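Long-range contacts in M157 (Murid herpesvirus 1, PDB 2NYK), which serves as a mouse cytomegalovirus ligand for Ly49 receptors of natural killer cells, built on an MHC class I-like fold: residues 35-40 with 71-76; 77-82 with 97-102; 180-185 with 251-256; 204-209 with 239-244. The protein carries 1 engineered substitution. One frame throughout, in Å; residues are numbered along the deposited sequence.

The four contacts fall into two pairs on opposite sides of the chain's centre. Interactions 1 and 2, with centres about 8 Å apart, set successive turns of helix 71-90 on strands of the MHC-like platform sheet; F75 CZ meets Y101 CD1 at 3.6 Å between them. Interactions 3 and 4, also about 8 Å apart between centres, belong to the immunoglobulin-like domain: interaction 3 uses strand 249-253 and interaction 4 its sheet neighbour 241-245, V253 N standing 2.8 Å from C241 O, a probable hydrogen bond. Centres of different pairs lie about 34 to 40 Å apart. Interaction 3 carries the tryptophan that meets a glycan sugar, a covalent decoration and not a binding pocket.

Interaction 1 (35-40 with 71-76); sequences HKRTIS and IEYVFL
R37 and L76 bring the two backbones together, their CA atoms 6.5 Å apart, where strand 35-40 runs beneath the first turns of helix 71-90. The short axes approach to 9.4 Å and their directions differ by 142°, so strand and helix run roughly antiparallel. L76 is held between two strand residues: its CB lies 4.0 Å from R37 CD, while its CD1 reaches I39 CG1 at 3.7 Å. One turn earlier, I39 CD1 touches E72 CB at 3.6 Å, the two side chains crossing at about a right angle. With I39 CG1 anti to the carbonyl carbon (chi1 -62°), that branch rises toward the helix. This is the alpha1-like half of an MHC class I-type platform, a helix laid over an antiparallel sheet. The carboxylate of E72 turns from the strand to R163 and W164 on helix 157-173, which ties the two platform helices together. The guanidinium of R37 presents its edge to Y73, NH1 standing 3.5 Å from CE1, with the planes of guanidinium and ring 72° apart. A water accepts from R37 NH1 at 2.7 Å and donates to Y73 O at 2.8 Å while sitting over one face of the Y73 ring. W50, on the adjacent strand 46-51, adds a cation-pi contact to R37 and meets the Y73 ring.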
# COMPACT_ATOMS: atom_id res chain seq x y z
N HIS A 35 7.44 10.58 13.84
CA HIS A 35 6.14 10.51 13.16
C HIS A 35 6.27 9.94 11.74
O HIS A 35 7.38 9.85 11.18
CB HIS A 35 5.45 11.88 13.12
CG HIS A 35 6.25 12.94 12.43
ND1 HIS A 35 6.50 12.91 11.08
CD2 HIS A 35 6.87 14.04 12.92
CE1 HIS A 35 7.24 13.96 10.75
NE2 HIS A 35 7.48 14.67 11.85
N LYS A 36 5.13 9.55 11.17
CA LYS A 36 5.08 9.02 9.83
C LYS A 36 3.68 9.19 9.27
O LYS A 36 2.70 8.90 9.95
CB LYS A 36 5.51 7.54 9.81
CG LYS A 36 5.60 6.95 8.41
CD LYS A 36 5.94 5.45 8.44
CE LYS A 36 7.46 5.22 8.53
NZ LYS A 36 7.86 3.76 8.60
N ARG A 37 3.61 9.65 8.03
CA ARG A 37 2.35 9.80 7.29
C ARG A 37 2.49 9.00 6.01
O ARG A 37 3.52 9.08 5.34
CB ARG A 37 2.12 11.27 6.92
CG ARG A 37 1.78 12.17 8.09
CD ARG A 37 2.08 13.62 7.73
NE ARG A 37 3.51 13.91 7.79
CZ ARG A 37 4.11 14.96 7.23
NH1 ARG A 37 3.41 15.84 6.50
NH2 ARG A 37 5.41 15.13 7.39
N THR A 38 1.44 8.26 5.65
CA THR A 38 1.49 7.43 4.45
C THR A 38 0.16 7.39 3.71
O THR A 38 -0.91 7.62 4.28
CB THR A 38 1.89 5.95 4.74
OG1 THR A 38 0.86 5.33 5.52
CG2 THR A 38 3.21 5.86 5.47
N ILE A 39 0.25 7.10 2.42
CA ILE A 39 -0.94 6.91 1.60
C ILE A 39 -0.72 5.60 0.87
O ILE A 39 0.35 5.39 0.30
CB ILE A 39 -1.14 8.03 0.57
CG1 ILE A 39 -1.33 9.40 1.24
CG2 ILE A 39 -2.38 7.73 -0.34
CD1 ILE A 39 -1.33 10.50 0.24
N SER A 40 -1.76 4.75 0.88
CA SER A 40 -1.75 3.50 0.15
C SER A 40 -3.04 3.51 -0.66
O SER A 40 -3.96 4.30 -0.36
CB SER A 40 -1.79 2.32 1.13
OG SER A 40 -0.83 2.54 2.17
N ILE A 71 -5.11 18.13 -1.17
CA ILE A 71 -6.03 17.60 -0.15
C ILE A 71 -5.43 16.44 0.65
O ILE A 71 -5.53 16.42 1.87
CB ILE A 71 -7.45 17.18 -0.76
CG1 ILE A 71 -8.32 16.50 0.30
CG2 ILE A 71 -7.31 16.24 -1.92
CD1 ILE A 71 -8.79 17.46 1.37
N GLU A 72 -4.77 15.50 -0.02
CA GLU A 72 -4.17 14.34 0.67
C GLU A 72 -3.16 14.77 1.71
O GLU A 72 -3.19 14.28 2.84
CB GLU A 72 -3.51 13.37 -0.31
CG GLU A 72 -4.38 12.91 -1.48
CD GLU A 72 -4.35 13.87 -2.67
OE1 GLU A 72 -4.39 15.10 -2.47
OE2 GLU A 72 -4.32 13.40 -3.82
N TYR A 73 -2.27 15.69 1.32
CA TYR A 73 -1.23 16.20 2.21
C TYR A 73 -1.83 16.91 3.41
O TYR A 73 -1.45 16.67 4.55
CB TYR A 73 -0.27 17.17 1.48
CG TYR A 73 0.70 17.81 2.47
CD1 TYR A 73 1.96 17.26 2.67
CD2 TYR A 73 0.33 18.91 3.25
CE1 TYR A 73 2.84 17.81 3.61
CE2 TYR A 73 1.21 19.47 4.18
CZ TYR A 73 2.46 18.91 4.35
OH TYR A 73 3.35 19.43 5.28
N VAL A 74 -2.77 17.81 3.13
CA VAL A 74 -3.42 18.59 4.17
C VAL A 74 -4.21 17.69 5.13
O VAL A 74 -4.16 17.90 6.34
CB VAL A 74 -4.32 19.70 3.55
CG1 VAL A 74 -5.22 20.35 4.60
CG2 VAL A 74 -3.46 20.76 2.85
N PHE A 75 -4.94 16.70 4.60
CA PHE A 75 -5.66 15.75 5.46
C PHE A 75 -4.72 15.11 6.48
O PHE A 75 -4.99 15.09 7.68
CB PHE A 75 -6.36 14.67 4.63
CG PHE A 75 -7.11 13.69 5.46
CD1 PHE A 75 -8.37 14.01 5.97
CD2 PHE A 75 -6.55 12.46 5.81
CE1 PHE A 75 -9.05 13.15 6.79
CE2 PHE A 75 -7.26 11.56 6.60
CZ PHE A 75 -8.49 11.90 7.09
N LEU A 76 -3.59 14.62 6.01
CA LEU A 76 -2.60 13.95 6.85
C LEU A 76 -1.94 14.91 7.85
O LEU A 76 -1.67 14.54 8.99
CB LEU A 76 -1.52 13.34 5.95
CG LEU A 76 -2.03 12.15 5.13
CD1 LEU A 76 -1.05 11.80 4.03
CD2 LEU A 76 -2.26 10.96 6.03
O HOH W 1 1.04 15.66 5.30

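Interaction 2 (77-82 with 97-102); sequences DIQKMR and ICVRYA
Q79 and R82, one helical turn apart, face V99 and Y101 on the strand. The polar link is internal to the helix: R82 NH1 donates to Q79 OE1 at 2.9 Å with an N-H...O angle of 151°. The donor lies in the carbonyl plane, on a lone pair, and the oxygen is close to the guanidinium plane, so this bond fixes how the amide is turned. Water carries the polar contact across to the strand, accepting from R82 NH1 at 3.1 Å and hydrogen-bonded to Y101 OH at 2.5 Å. Q79 NE2 stands 3.3 Å from the same hydroxyl oxygen, Y101 OH. Segment 77-82 belongs to the long helix of the alpha1-like half of an MHC class I-type platform, whereas strand 96-106 opens the alpha2-like half; the contact thus spans the middle of the sheet, with strand and helix directions 149° apart. Van der Waals contacts join the remaining atoms. The Q79 amide crosses the Y101 side chain at about a right angle, with amide and ring planes 50° apart and CD 3.7 Å from CE1. Nearer the backbone, Q79 CB meets V99 CG1 at 4.1 Å, a branch held between the backbone N and carbonyl carbon of V99. F75 meets the Y101 ring edge-to-face from the preceding turn of the helix, and L83 packs on V99.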
# COMPACT_ATOMS: atom_id res chain seq x y z
N ASP A 77 -1.66 16.13 7.39
CA ASP A 77 -1.09 17.20 8.22
C ASP A 77 -2.02 17.54 9.38
O ASP A 77 -1.59 17.61 10.51
CB ASP A 77 -0.80 18.45 7.37
CG ASP A 77 0.04 19.48 8.10
OD1 ASP A 77 -0.15 20.69 7.86
OD2 ASP A 77 0.89 19.09 8.92
N ILE A 78 -3.29 17.72 9.08
CA ILE A 78 -4.30 17.97 10.10
C ILE A 78 -4.42 16.81 11.11
O ILE A 78 -4.49 17.05 12.31
CB ILE A 78 -5.68 18.26 9.47
CG1 ILE A 78 -5.64 19.60 8.71
CG2 ILE A 78 -6.76 18.24 10.54
CD1 ILE A 78 -6.97 19.99 8.06
N GLN A 79 -4.46 15.57 10.62
CA GLN A 79 -4.47 14.41 11.52
C GLN A 79 -3.21 14.36 12.39
O GLN A 79 -3.30 14.14 13.60
CB GLN A 79 -4.61 13.09 10.72
CG GLN A 79 -5.94 12.90 9.98
CD GLN A 79 -7.16 12.97 10.89
OE1 GLN A 79 -7.09 12.62 12.07
NE2 GLN A 79 -8.28 13.43 10.35
N LYS A 80 -2.05 14.58 11.80
CA LYS A 80 -0.83 14.63 12.58
C LYS A 80 -0.92 15.66 13.72
O LYS A 80 -0.62 15.32 14.87
CB LYS A 80 0.39 14.89 11.71
CG LYS A 80 1.67 14.41 12.37
CD LYS A 80 2.92 14.69 11.55
CE LYS A 80 3.33 16.13 11.67
NZ LYS A 80 4.63 16.38 11.00
N MET A 81 -1.34 16.88 13.42
CA MET A 81 -1.46 17.93 14.44
C MET A 81 -2.45 17.53 15.53
O MET A 81 -2.19 17.75 16.72
CB MET A 81 -1.88 19.27 13.82
CG MET A 81 -0.85 19.83 12.86
SD MET A 81 -1.20 21.48 12.24
CE MET A 81 -2.64 21.20 11.21
N ARG A 82 -3.56 16.95 15.10
CA ARG A 82 -4.59 16.43 15.99
C ARG A 82 -4.05 15.40 16.97
O ARG A 82 -4.36 15.46 18.17
CB ARG A 82 -5.70 15.81 15.17
CG ARG A 82 -6.83 15.23 15.96
CD ARG A 82 -7.61 14.33 15.05
NE ARG A 82 -8.81 13.80 15.69
CZ ARG A 82 -9.42 12.69 15.30
NH1 ARG A 82 -8.94 11.98 14.27
NH2 ARG A 82 -10.50 12.28 15.95
N ILE A 97 0.55 7.03 19.14
CA ILE A 97 -0.83 6.98 18.66
C ILE A 97 -0.84 6.92 17.13
O ILE A 97 -0.05 7.59 16.47
CB ILE A 97 -1.66 8.19 19.16
CG1 ILE A 97 -3.12 8.07 18.73
CG2 ILE A 97 -1.04 9.51 18.66
CD1 ILE A 97 -4.04 9.07 19.39
N CYS A 98 -1.73 6.10 16.60
CA CYS A 98 -1.87 5.98 15.17
C CYS A 98 -3.33 6.13 14.78
O CYS A 98 -4.23 5.67 15.50
CB CYS A 98 -1.29 4.65 14.71
SG CYS A 98 -1.37 4.39 12.94
N VAL A 99 -3.57 6.79 13.65
CA VAL A 99 -4.91 6.87 13.07
C VAL A 99 -4.85 6.38 11.63
O VAL A 99 -3.89 6.67 10.91
CB VAL A 99 -5.51 8.30 13.17
CG1 VAL A 99 -4.64 9.36 12.41
CG2 VAL A 99 -6.95 8.33 12.67
N ARG A 100 -5.87 5.63 11.21
CA ARG A 100 -5.96 5.13 9.84
C ARG A 100 -7.36 5.30 9.25
O ARG A 100 -8.32 4.81 9.82
CB ARG A 100 -5.58 3.64 9.81
CG ARG A 100 -5.57 3.00 8.41
CD ARG A 100 -5.30 1.47 8.54
NE ARG A 100 -5.35 0.76 7.26
CZ ARG A 100 -4.41 0.84 6.31
NH1 ARG A 100 -3.33 1.60 6.47
NH2 ARG A 100 -4.54 0.16 5.17
N TYR A 101 -7.46 5.99 8.12
CA TYR A 101 -8.73 6.13 7.41
C TYR A 101 -8.65 5.21 6.22
O TYR A 101 -7.81 5.41 5.33
CB TYR A 101 -8.95 7.56 6.94
CG TYR A 101 -9.36 8.54 8.03
CD1 TYR A 101 -8.47 8.93 9.03
CD2 TYR A 101 -10.67 9.05 8.07
CE1 TYR A 101 -8.86 9.81 10.05
CE2 TYR A 101 -11.06 9.94 9.09
CZ TYR A 101 -10.15 10.30 10.06
OH TYR A 101 -10.53 11.17 11.06
N ALA A 102 -9.50 4.20 6.21
CA ALA A 102 -9.54 3.26 5.11
C ALA A 102 -10.83 3.57 4.36
O ALA A 102 -11.95 3.26 4.84
CB ALA A 102 -9.53 1.83 5.65
O HOH W 2 -11.52 10.55 13.32

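Interaction 3 (180-185 with 251-256); sequences TEVEFW and GVVTPP. With NAG (2-acetamido-2-deoxy-beta-D-glucopyranose), chain C.
V253 O lies against the F184 ring, 3.2 Å from CD2 and 3.3 Å from CE2, obliquely to the ring. The second carbonyl in the contact is that of F184 itself: P256 CA points its hydrogen at F184 O, with 3.4 Å between carbon and oxygen and an angle of 141° at the hydrogen. The same proline covers the aromatic ring. P256 CB lies 4.1 Å from the F184 ring centroid and only 10° off the ring normal, a CH-pi contact over the face, while CD of the proline ring meets F184 CE2 at 3.5 Å. The two side chains lie side by side, pointing the same way. In F184, chi1 of -178° sets CG anti to the backbone N, on the side of loop residues 254-256, where the peptide bond before P255 is cis. Deeper in, V182 and V253 meet tip to tip, CG1 to CG2 at 3.6 Å, and V253 CG1 rests 3.8 Å from F184 CB. W185 directs its CB away from segment 251-256, and the methyl C8 of an N-acetylglucosamine arrives at the indole edge, 3.1 Å from NE1; N187, a glycosylated asparagine, is also beside this sugar. Backbone bonds of V182 to R263 and of F184 to S257 place the chain after the prolines alongside strand 181-186. By chain order, strands 181-186 and 249-253 probably correspond to A and G of the immunoglobulin-like, alpha3-type domain of the MHC class I fold, here meeting through apolar side chains.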
# COMPACT_ATOMS: atom_id res chain seq x y z
N THR A 180 5.29 -9.57 -13.52
CA THR A 180 6.00 -10.02 -12.34
C THR A 180 7.30 -10.74 -12.73
O THR A 180 7.28 -11.67 -13.54
CB THR A 180 5.10 -10.95 -11.50
OG1 THR A 180 3.85 -10.28 -11.24
CG2 THR A 180 5.77 -11.31 -10.18
N GLU A 181 8.44 -10.30 -12.20
CA GLU A 181 9.72 -10.90 -12.59
C GLU A 181 10.18 -11.84 -11.50
O GLU A 181 10.01 -11.54 -10.34
CB GLU A 181 10.76 -9.81 -12.85
CG GLU A 181 10.29 -8.81 -13.93
CD GLU A 181 11.16 -7.57 -14.02
OE1 GLU A 181 11.83 -7.21 -13.02
OE2 GLU A 181 11.18 -6.96 -15.11
N VAL A 182 10.75 -12.99 -11.89
CA VAL A 182 11.15 -14.07 -10.96
C VAL A 182 12.52 -14.66 -11.30
O VAL A 182 12.75 -15.16 -12.40
CB VAL A 182 10.06 -15.18 -10.89
CG1 VAL A 182 10.46 -16.27 -9.88
CG2 VAL A 182 8.72 -14.57 -10.50
N GLU A 183 13.44 -14.57 -10.34
CA GLU A 183 14.77 -15.15 -10.44
C GLU A 183 14.80 -16.36 -9.51
O GLU A 183 14.87 -16.22 -8.28
CB GLU A 183 15.83 -14.14 -10.03
CG GLU A 183 15.85 -12.89 -10.92
CD GLU A 183 16.57 -11.72 -10.31
OE1 GLU A 183 16.09 -11.14 -9.31
OE2 GLU A 183 17.62 -11.33 -10.85
N PHE A 184 14.70 -17.55 -10.12
CA PHE A 184 14.63 -18.81 -9.38
C PHE A 184 15.77 -19.70 -9.85
O PHE A 184 15.73 -20.26 -10.95
CB PHE A 184 13.25 -19.46 -9.59
CG PHE A 184 13.05 -20.75 -8.82
CD1 PHE A 184 13.58 -20.92 -7.54
CD2 PHE A 184 12.30 -21.79 -9.37
CE1 PHE A 184 13.39 -22.10 -6.84
CE2 PHE A 184 12.11 -22.98 -8.68
CZ PHE A 184 12.64 -23.14 -7.41
N TRP A 185 16.80 -19.81 -9.00
CA TRP A 185 18.00 -20.56 -9.35
C TRP A 185 18.55 -21.35 -8.15
O TRP A 185 18.02 -21.24 -7.03
CB TRP A 185 19.06 -19.62 -9.93
CG TRP A 185 19.77 -18.74 -8.95
CD1 TRP A 185 21.08 -18.84 -8.55
CD2 TRP A 185 19.24 -17.59 -8.26
NE1 TRP A 185 21.39 -17.85 -7.66
CE2 TRP A 185 20.27 -17.07 -7.45
CE3 TRP A 185 17.98 -16.96 -8.24
CZ2 TRP A 185 20.10 -15.94 -6.64
CZ3 TRP A 185 17.80 -15.84 -7.42
CH2 TRP A 185 18.86 -15.34 -6.64
N GLY A 251 0.87 -18.36 -9.66
CA GLY A 251 1.70 -18.80 -10.77
C GLY A 251 2.91 -19.54 -10.26
O GLY A 251 3.22 -19.47 -9.07
N VAL A 252 3.59 -20.24 -11.16
CA VAL A 252 4.76 -21.04 -10.81
C VAL A 252 5.93 -20.73 -11.74
O VAL A 252 5.75 -20.48 -12.92
CB VAL A 252 4.47 -22.56 -10.88
CG1 VAL A 252 5.58 -23.35 -10.20
CG2 VAL A 252 3.17 -22.86 -10.20
N VAL A 253 7.13 -20.75 -11.16
CA VAL A 253 8.36 -20.73 -11.92
C VAL A 253 9.11 -22.01 -11.58
O VAL A 253 9.37 -22.33 -10.40
CB VAL A 253 9.21 -19.48 -11.62
CG1 VAL A 253 10.59 -19.59 -12.27
CG2 VAL A 253 8.48 -18.22 -12.15
N THR A 254 9.43 -22.76 -12.64
CA THR A 254 10.06 -24.07 -12.52
C THR A 254 10.64 -24.50 -13.88
O THR A 254 10.07 -24.19 -14.93
CB THR A 254 9.07 -25.14 -11.98
OG1 THR A 254 9.76 -26.40 -11.81
CG2 THR A 254 7.85 -25.31 -12.90
N PRO A 255 11.80 -25.19 -13.86
CA PRO A 255 12.65 -25.54 -12.71
C PRO A 255 13.66 -24.43 -12.38
O PRO A 255 13.81 -23.48 -13.16
CB PRO A 255 13.38 -26.79 -13.21
CG PRO A 255 13.59 -26.50 -14.66
CD PRO A 255 12.35 -25.75 -15.12
N PRO A 256 14.36 -24.54 -11.22
CA PRO A 256 15.46 -23.62 -10.90
C PRO A 256 16.60 -23.63 -11.94
O PRO A 256 17.06 -24.69 -12.38
CB PRO A 256 15.99 -24.12 -9.54
CG PRO A 256 15.44 -25.55 -9.43
CD PRO A 256 14.12 -25.52 -10.13
C1 NAG C . 26.81 -18.74 -4.73
C2 NAG C . 26.34 -17.51 -3.95
C3 NAG C . 27.45 -16.48 -3.81
C4 NAG C . 28.70 -17.13 -3.19
C5 NAG C . 29.07 -18.42 -3.95
C6 NAG C . 30.25 -19.14 -3.28
C7 NAG C . 23.95 -17.15 -4.12
C8 NAG C . 22.83 -16.86 -5.08
N2 NAG C . 25.18 -16.94 -4.61
O3 NAG C . 26.96 -15.43 -3.00
O4 NAG C . 29.79 -16.22 -3.20
O5 NAG C . 27.94 -19.30 -4.05
O6 NAG C . 30.36 -20.47 -3.75
O7 NAG C . 23.72 -17.54 -2.96

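Interaction 4 (204-209 with 239-244); sequences FTVELS and QRCYVT
S209, just after strand 204-208, meets the other segment with both its side-chain atoms. Its CB lies 3.9 Å from Y242 CE1, in line with the ring edge, and also contacts NE and NH2 of the R240 guanidinium. OG, held between the backbone N and carbonyl carbon (chi1 62°), accepts from R240 N at 3.0 Å and, more weakly, from Q239 N at 3.2 Å. The backbone N of S209 gives its hydrogen to R240 O, so S209 uses both backbone N and OG to bind residues 239-240, the loop end leading into strand 241-245. Before it in the chain the strands pair in antiparallel fashion, with axes 4.7 Å apart and directions differing by 159°. T205 with T244 and E207 with Y242 are the hydrogen-bonded pairs; Y242 N to E207 O, at 2.7 Å, lies nearly along the C=O axis. V206 with V243 and L208 with C241 are the non-hydrogen-bonded pairs. On the face bearing T205, E207, Y242 and T244, a water lies within hydrogen-bonding distance of E207 OE1, T205 O and T244 OG1, 2.6 Å from the last. The other face is apolar: V206 CG1 touches C241 SG at 3.5 Å, L208 CD2 packs on C241 CB, and F204 CD1 reaches V243 CG1. V206 and F204 also press on strands 192-198 and 227-233 across the domain. C241 is disulfide-bonded to C194 on strand 192-198, joining the two sheets as in the canonical core of an immunoglobulin-like sandwich, where, by chain order, the two strands probably take the C and F positions.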
# COMPACT_ATOMS: atom_id res chain seq x y z
N PHE A 204 1.62 -9.67 -2.25
CA PHE A 204 1.73 -11.02 -2.81
C PHE A 204 2.66 -11.84 -1.94
O PHE A 204 3.40 -11.27 -1.13
CB PHE A 204 2.23 -10.97 -4.28
CG PHE A 204 3.65 -10.49 -4.43
CD1 PHE A 204 4.71 -11.39 -4.40
CD2 PHE A 204 3.92 -9.12 -4.59
CE1 PHE A 204 6.04 -10.92 -4.51
CE2 PHE A 204 5.24 -8.65 -4.71
CZ PHE A 204 6.28 -9.53 -4.69
N THR A 205 2.63 -13.17 -2.09
CA THR A 205 3.52 -14.03 -1.30
C THR A 205 4.32 -14.95 -2.21
O THR A 205 3.89 -15.25 -3.32
CB THR A 205 2.77 -14.89 -0.23
OG1 THR A 205 1.90 -15.82 -0.90
CG2 THR A 205 1.95 -14.03 0.69
N VAL A 206 5.50 -15.35 -1.75
CA VAL A 206 6.39 -16.22 -2.50
C VAL A 206 6.70 -17.45 -1.64
O VAL A 206 7.09 -17.33 -0.46
CB VAL A 206 7.70 -15.52 -2.88
CG1 VAL A 206 8.58 -16.42 -3.77
CG2 VAL A 206 7.41 -14.23 -3.59
N GLU A 207 6.47 -18.62 -2.22
CA GLU A 207 6.67 -19.89 -1.52
C GLU A 207 7.42 -20.88 -2.40
O GLU A 207 7.10 -21.00 -3.60
CB GLU A 207 5.32 -20.50 -1.12
CG GLU A 207 4.49 -19.62 -0.21
CD GLU A 207 3.04 -20.05 -0.14
OE1 GLU A 207 2.47 -20.44 -1.20
OE2 GLU A 207 2.46 -19.99 0.98
N LEU A 208 8.39 -21.58 -1.81
CA LEU A 208 9.10 -22.69 -2.47
C LEU A 208 8.37 -24.00 -2.23
O LEU A 208 7.65 -24.15 -1.23
CB LEU A 208 10.54 -22.81 -1.95
CG LEU A 208 11.52 -21.67 -2.28
CD1 LEU A 208 12.87 -21.87 -1.62
CD2 LEU A 208 11.68 -21.45 -3.77
N SER A 209 8.54 -24.96 -3.14
CA SER A 209 7.94 -26.29 -2.97
C SER A 209 8.79 -27.17 -2.05
O SER A 209 9.28 -28.23 -2.45
CB SER A 209 7.76 -26.96 -4.33
OG SER A 209 9.01 -27.14 -4.96
N GLN A 239 11.82 -27.58 -6.42
CA GLN A 239 11.80 -27.51 -7.88
C GLN A 239 10.83 -26.47 -8.42
O GLN A 239 10.81 -26.21 -9.62
CB GLN A 239 11.51 -28.90 -8.50
CG GLN A 239 12.58 -29.96 -8.21
CD GLN A 239 13.95 -29.59 -8.77
OE1 GLN A 239 14.15 -29.52 -9.99
NE2 GLN A 239 14.90 -29.34 -7.87
N ARG A 240 10.02 -25.89 -7.53
CA ARG A 240 9.00 -24.91 -7.90
C ARG A 240 8.98 -23.70 -6.95
O ARG A 240 9.12 -23.85 -5.74
CB ARG A 240 7.61 -25.56 -7.91
CG ARG A 240 7.36 -26.51 -9.07
CD ARG A 240 6.62 -27.74 -8.60
NE ARG A 240 7.39 -28.45 -7.59
CZ ARG A 240 7.04 -29.59 -7.00
NH1 ARG A 240 5.89 -30.20 -7.31
NH2 ARG A 240 7.84 -30.13 -6.09
N CYS A 241 8.85 -22.52 -7.55
CA CYS A 241 8.64 -21.28 -6.80
C CYS A 241 7.26 -20.76 -7.18
O CYS A 241 6.98 -20.53 -8.35
CB CYS A 241 9.72 -20.24 -7.13
SG CYS A 241 9.47 -18.65 -6.29
N TYR A 242 6.41 -20.65 -6.18
CA TYR A 242 5.04 -20.18 -6.36
C TYR A 242 4.90 -18.71 -5.97
O TYR A 242 5.50 -18.24 -5.00
CB TYR A 242 4.07 -21.01 -5.51
CG TYR A 242 4.03 -22.47 -5.90
CD1 TYR A 242 4.99 -23.36 -5.41
CD2 TYR A 242 3.03 -22.97 -6.74
CE1 TYR A 242 4.97 -24.71 -5.76
CE2 TYR A 242 3.00 -24.33 -7.09
CZ TYR A 242 3.97 -25.19 -6.60
OH TYR A 242 3.96 -26.52 -6.93
N VAL A 243 4.10 -18.00 -6.76
CA VAL A 243 3.81 -16.61 -6.49
C VAL A 243 2.31 -16.46 -6.42
O VAL A 243 1.62 -16.72 -7.39
CB VAL A 243 4.35 -15.69 -7.58
CG1 VAL A 243 4.04 -14.25 -7.24
CG2 VAL A 243 5.86 -15.91 -7.78
N THR A 244 1.81 -16.01 -5.28
CA THR A 244 0.38 -15.84 -5.08
C THR A 244 0.09 -14.38 -4.82
O THR A 244 0.63 -13.79 -3.88
CB THR A 244 -0.16 -16.73 -3.92
OG1 THR A 244 0.34 -18.07 -4.06
CG2 THR A 244 -1.69 -16.74 -3.89
O HOH W 3 2.78 -18.20 -3.07